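Local coordinates for protein glutathione S-transferase (Cupriavidus metallidurans, PDB 4MK3) that binds a glutathione derivative, glutathione sulfinic acid, and probably acts as a glutathione transferase, at residues A[110-115]-A[176-181]; A[156-161]-A[200-205]. All blocks are in the same frame, centred on the assembly; numbering follows the deposited sequence.

Contact 1: A[110-115]-A[176-181]; sequences LEVRCW and TLADVA
Val112 spreads its two methyls over the start of helix 177-192, CG1 on the first turn and CG2 on the N-cap residue Thr176. CG1, anti to the backbone N (chi1 166°), lies 3.8 Å from Ala178 N and also meets Leu177 CB, the two side chains crossing at about a right angle. The other methyl, Val112 CG2, rests 3.6 Å from Thr176 OG1. One turn on, Trp115 touches chiefly through its CB, only 3.3 Å from Ala178 CB, a tight fit, with ring atom CG next; the far end of the indole leads away from helix 177-192. With a methyl as the partner, the axes of 110-115 and 177-181 come within 8.3 Å and run nearly parallel, 8° apart, inside the all-helical C-terminal domain of the glutathione transferase fold. Thr176 and Asp179 form a capping box at this helix start. Ala178 N donates to Thr176 OG1 over 3.1 Å, and Thr176 N donates to Asp179 OD2 over 2.8 Å, using that oxygen's anti lone pair; the other oxygen, OD1, is taken by Cys170 N. On the flank, Arg113 points its first bond away, but the bends at chi2 and chi3 bring NE back to 4.0 Å from Leu177 CD2. Its NH2 forms a salt bridge with Glu116, and Leu177 also packs on Val40 of helix 32-44.

Contact 2: A[156-161]-A[200-205]; sequences ALTAMS and DRHPNL
Leu157 sets its CB against the His202 imidazole, 3.9 Å from NE2, where helix 143-164 meets the short link between helices 198-201 and 203-212 in the C-terminal helical domain of the glutathione transferase fold. His202 is the first residue past helix 198-201 and the N-cap of helix 203-212. Its ring has the Leu157 carbonyl oxygen over one face, offset toward the rim, and Arg201 CB over the centre of the opposite one. Leu157 O also lies 3.9 Å from Leu205 CD1, while Leu157 CD1 reaches Arg201 NH1, which is salt-bridged to Asp154. Next, Thr158 meets the same imidazole at CE1. Met160 lays CB 4.2 Å from Leu205 CD2, and its extended chain carries the sulfur away toward helix 106-134. Ser161 packs CB on Leu205 CG and makes two bonds to one amide: its OG, anti to the backbone N (chi1 176°), donates to Asn204 OD1 over 2.8 Å, and Asn204 ND2 donates to Ser161 O over 3.0 Å, nearly straight at 161°. ND2 also bonds Ala165 O, so three bonds fix the amide's rotation. A leucine in place of Asn204 would probably leave Ser161 O and Ala165 O without this shared donor and the serine hydroxyl without its acceptor. A water 2.8 Å from Ser161 OG donates to that hydroxyl and lies in the plane of the His202 ring, 2.9 Å from ND1.

Contacts 1 and 2 lie in the same helical C-terminal domain, their centres about 16 Å apart, and their segments alternate along the chain: 110-115, 156-161, 176-181, 200-205. Helices 106-134, 143-164 and 177-192 succeed one another, so contact 1 joins the first to the third and contact 2 ties the second to the later helices 198-201 and 203-212. The two sites touch directly where Trp115 CH2 lies 3.4 Å from Met160 O. All touching residues of contact 1 are buried, whereas contact 2, farther from the chain centre, is partly open. Segments 110-115 and 156-161 also pack against the second subunit, which puts helices 106-134 and 143-164 at the dimer interface.

Contact 1: A[110-115]-A[176-181]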
loop_
_atom_site.group_PDB
_atom_site.type_symbol
_atom_site.label_atom_id
_atom_site.label_comp_id
_atom_site.label_asym_id
_atom_site.label_seq_id
_atom_site.Cartn_x
_atom_site.Cartn_y
_atom_site.Cartn_z
ATOM N N LEU A 110 -4.834 0.323 14.719
ATOM C CA LEU A 110 -4.857 1.499 13.844
ATOM C C LEU A 110 -3.528 2.256 13.897
ATOM O O LEU A 110 -2.957 2.617 12.880
ATOM C CB LEU A 110 -5.983 2.447 14.285
ATOM C CG LEU A 110 -6.008 3.845 13.657
ATOM C CD1 LEU A 110 -6.210 3.758 12.169
ATOM C CD2 LEU A 110 -7.094 4.718 14.277
ATOM N N GLU A 111 -3.071 2.510 15.116
ATOM C CA GLU A 111 -1.847 3.259 15.333
ATOM C C GLU A 111 -0.652 2.580 14.656
ATOM O O GLU A 111 0.112 3.206 13.945
ATOM C CB GLU A 111 -1.614 3.413 16.834
ATOM C CG GLU A 111 -0.397 4.214 17.223
ATOM C CD GLU A 111 -0.156 4.181 18.740
ATOM O OE1 GLU A 111 -0.775 3.341 19.440
ATOM O OE2 GLU A 111 0.655 4.987 19.242
ATOM N N VAL A 112 -0.516 1.280 14.862
ATOM C CA VAL A 112 0.565 0.512 14.259
ATOM C C VAL A 112 0.458 0.462 12.744
ATOM O O VAL A 112 1.469 0.603 12.053
ATOM C CB VAL A 112 0.611 -0.918 14.866
ATOM C CG1 VAL A 112 1.489 -1.879 14.057
ATOM C CG2 VAL A 112 1.087 -0.831 16.305
ATOM N N ARG A 113 -0.746 0.268 12.218
ATOM C CA ARG A 113 -0.879 0.187 10.776
ATOM C C ARG A 113 -0.674 1.547 10.098
ATOM O O ARG A 113 -0.179 1.600 8.967
ATOM C CB ARG A 113 -2.238 -0.400 10.400
ATOM C CG ARG A 113 -2.522 -1.831 10.861
ATOM C CD ARG A 113 -1.340 -2.769 10.929
ATOM N NE ARG A 113 -0.771 -3.197 9.652
ATOM C CZ ARG A 113 -1.208 -4.214 8.913
ATOM N NH1 ARG A 113 -2.292 -4.886 9.266
ATOM N NH2 ARG A 113 -0.552 -4.543 7.805
ATOM N N CYS A 114 -1.011 2.635 10.771
ATOM C CA CYS A 114 -0.743 3.944 10.202
ATOM C C CYS A 114 0.764 4.235 10.184
ATOM O O CYS A 114 1.291 4.749 9.200
ATOM C CB CYS A 114 -1.536 5.005 10.950
ATOM S SG CYS A 114 -1.323 6.651 10.262
ATOM N N TRP A 115 1.475 3.860 11.239
ATOM C CA TRP A 115 2.923 3.925 11.227
ATOM C C TRP A 115 3.494 3.142 10.057
ATOM O O TRP A 115 4.418 3.599 9.378
ATOM C CB TRP A 115 3.513 3.375 12.521
ATOM C CG TRP A 115 3.657 4.363 13.635
ATOM C CD1 TRP A 115 2.894 4.464 14.768
ATOM C CD2 TRP A 115 4.659 5.368 13.725
ATOM N NE1 TRP A 115 3.359 5.504 15.553
ATOM C CE2 TRP A 115 4.452 6.057 14.935
ATOM C CE3 TRP A 115 5.724 5.754 12.903
ATOM C CZ2 TRP A 115 5.266 7.113 15.347
ATOM C CZ3 TRP A 115 6.548 6.798 13.331
ATOM C CH2 TRP A 115 6.305 7.468 14.532
ATOM N N THR A 176 6.735 -3.111 17.943
ATOM C CA THR A 176 5.660 -3.565 17.066
ATOM C C THR A 176 6.094 -3.464 15.611
ATOM O O THR A 176 7.192 -3.022 15.272
ATOM C CB THR A 176 4.390 -2.686 17.221
ATOM O OG1 THR A 176 4.657 -1.370 16.719
ATOM C CG2 THR A 176 3.902 -2.620 18.668
ATOM N N LEU A 177 5.181 -3.872 14.738
ATOM C CA LEU A 177 5.399 -3.717 13.309
ATOM C C LEU A 177 5.682 -2.269 12.920
ATOM O O LEU A 177 6.350 -2.020 11.916
ATOM C CB LEU A 177 4.171 -4.250 12.564
ATOM C CG LEU A 177 4.178 -4.158 11.033
ATOM C CD1 LEU A 177 5.328 -4.946 10.430
ATOM C CD2 LEU A 177 2.846 -4.667 10.480
ATOM N N ALA A 178 5.182 -1.295 13.692
ATOM C CA ALA A 178 5.516 0.087 13.419
ATOM C C ALA A 178 7.023 0.312 13.417
ATOM O O ALA A 178 7.582 0.953 12.507
ATOM C CB ALA A 178 4.843 1.003 14.446
ATOM N N ASP A 179 7.676 -0.210 14.450
ATOM C CA ASP A 179 9.123 -0.076 14.568
ATOM C C ASP A 179 9.852 -0.802 13.467
ATOM O O ASP A 179 10.825 -0.280 12.907
ATOM C CB ASP A 179 9.531 -0.595 15.945
ATOM C CG ASP A 179 8.783 0.105 17.034
ATOM O OD1 ASP A 179 9.050 1.316 17.269
ATOM O OD2 ASP A 179 7.885 -0.534 17.623
ATOM N N VAL A 180 9.412 -2.019 13.158
ATOM C CA VAL A 180 10.015 -2.762 12.047
ATOM C C VAL A 180 9.990 -1.927 10.764
ATOM O O VAL A 180 11.004 -1.781 10.082
ATOM C CB VAL A 180 9.277 -4.093 11.817
ATOM C CG1 VAL A 180 9.838 -4.830 10.615
ATOM C CG2 VAL A 180 9.350 -4.983 13.029
ATOM N N ALA A 181 8.823 -1.389 10.457
ATOM C CA ALA A 181 8.613 -0.669 9.209
ATOM C C ALA A 181 9.480 0.595 9.167
ATOM O O ALA A 181 10.153 0.879 8.172
ATOM C CB ALA A 181 7.149 -0.366 9.036
#

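Contact 2: A[156-161]-A[200-205]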
loop_
_atom_site.group_PDB
_atom_site.type_symbol
_atom_site.label_atom_id
_atom_site.label_comp_id
_atom_site.label_asym_id
_atom_site.label_seq_id
_atom_site.Cartn_x
_atom_site.Cartn_y
_atom_site.Cartn_z
ATOM N N ALA A 156 7.787 12.968 5.567
ATOM C CA ALA A 156 7.554 11.717 6.287
ATOM C C ALA A 156 8.541 11.579 7.438
ATOM O O ALA A 156 8.173 11.105 8.514
ATOM C CB ALA A 156 7.659 10.538 5.349
ATOM N N LEU A 157 9.799 11.944 7.205
ATOM C CA LEU A 157 10.807 11.918 8.266
ATOM C C LEU A 157 10.416 12.818 9.417
ATOM O O LEU A 157 10.532 12.423 10.568
ATOM C CB LEU A 157 12.189 12.282 7.749
ATOM C CG LEU A 157 12.821 11.249 6.823
ATOM C CD1 LEU A 157 13.936 11.902 6.041
ATOM C CD2 LEU A 157 13.315 10.061 7.646
ATOM N N THR A 158 9.974 14.031 9.118
ATOM C CA THR A 158 9.557 14.949 10.169
ATOM C C THR A 158 8.388 14.344 10.943
ATOM O O THR A 158 8.343 14.429 12.169
ATOM C CB THR A 158 9.137 16.256 9.569
ATOM O OG1 THR A 158 10.281 16.871 8.969
ATOM C CG2 THR A 158 8.592 17.202 10.630
ATOM N N ALA A 159 7.440 13.745 10.243
ATOM C CA ALA A 159 6.301 13.128 10.919
ATOM C C ALA A 159 6.734 11.958 11.784
ATOM O O ALA A 159 6.197 11.748 12.875
ATOM C CB ALA A 159 5.238 12.682 9.909
ATOM N N MET A 160 7.688 11.167 11.310
ATOM C CA MET A 160 8.166 10.045 12.112
ATOM C C MET A 160 8.803 10.589 13.393
ATOM O O MET A 160 8.598 10.030 14.473
ATOM C CB MET A 160 9.199 9.221 11.363
ATOM C CG MET A 160 8.639 8.399 10.218
ATOM S SD MET A 160 9.994 7.634 9.300
ATOM C CE MET A 160 9.099 6.593 8.162
ATOM N N SER A 161 9.602 11.643 13.274
ATOM C CA SER A 161 10.254 12.193 14.447
ATOM C C SER A 161 9.199 12.793 15.406
ATOM O O SER A 161 9.268 12.587 16.624
ATOM C CB SER A 161 11.293 13.241 14.032
ATOM O OG SER A 161 11.901 13.870 15.153
ATOM N N ASP A 200 21.253 13.963 10.912
ATOM C CA ASP A 200 21.573 15.266 11.447
ATOM C C ASP A 200 20.310 15.938 11.992
ATOM O O ASP A 200 20.362 16.524 13.078
ATOM C CB ASP A 200 22.271 16.088 10.375
ATOM C CG ASP A 200 23.625 15.506 9.999
ATOM O OD1 ASP A 200 24.346 15.055 10.915
ATOM O OD2 ASP A 200 23.963 15.491 8.801
ATOM N N ARG A 201 19.182 15.781 11.285
ATOM C CA ARG A 201 17.922 16.497 11.539
ATOM C C ARG A 201 17.133 15.996 12.736
ATOM O O ARG A 201 16.437 16.781 13.373
ATOM C CB ARG A 201 16.955 16.367 10.345
ATOM C CG ARG A 201 17.474 16.839 9.004
ATOM C CD ARG A 201 16.455 16.468 7.922
ATOM N NE ARG A 201 17.000 16.585 6.573
ATOM C CZ ARG A 201 16.363 16.181 5.476
ATOM N NH1 ARG A 201 15.149 15.650 5.562
ATOM N NH2 ARG A 201 16.940 16.303 4.287
ATOM N N HIS A 202 17.188 14.693 12.995
ATOM C CA HIS A 202 16.248 14.049 13.913
ATOM C C HIS A 202 16.944 13.130 14.905
ATOM O O HIS A 202 16.998 11.921 14.706
ATOM C CB HIS A 202 15.197 13.261 13.130
ATOM C CG HIS A 202 14.504 14.052 12.062
ATOM N ND1 HIS A 202 13.716 15.150 12.337
ATOM C CD2 HIS A 202 14.455 13.877 10.718
ATOM C CE1 HIS A 202 13.226 15.628 11.204
ATOM N NE2 HIS A 202 13.669 14.883 10.208
ATOM N N PRO A 203 17.454 13.703 16.006
ATOM C CA PRO A 203 18.173 12.902 16.997
ATOM C C PRO A 203 17.354 11.756 17.550
ATOM O O PRO A 203 17.921 10.693 17.820
ATOM C CB PRO A 203 18.481 13.911 18.098
ATOM C CG PRO A 203 18.600 15.194 17.399
ATOM C CD PRO A 203 17.582 15.143 16.286
ATOM N N ASN A 204 16.044 11.923 17.702
ATOM C CA ASN A 204 15.294 10.802 18.259
ATOM C C ASN A 204 15.244 9.593 17.323
ATOM O O ASN A 204 15.238 8.458 17.787
ATOM C CB ASN A 204 13.905 11.204 18.774
ATOM C CG ASN A 204 12.976 11.658 17.706
ATOM O OD1 ASN A 204 13.373 12.027 16.583
ATOM N ND2 ASN A 204 11.693 11.667 18.045
ATOM N N LEU A 205 15.219 9.831 16.017
ATOM C CA LEU A 205 15.285 8.747 15.043
ATOM C C LEU A 205 16.654 8.087 15.039
ATOM O O LEU A 205 16.742 6.874 14.840
ATOM C CB LEU A 205 14.936 9.270 13.662
ATOM C CG LEU A 205 13.502 9.788 13.505
ATOM C CD1 LEU A 205 13.281 10.156 12.051
ATOM C CD2 LEU A 205 12.446 8.795 13.946
HETATM O O HOH W 1 13.401 16.199 15.033
#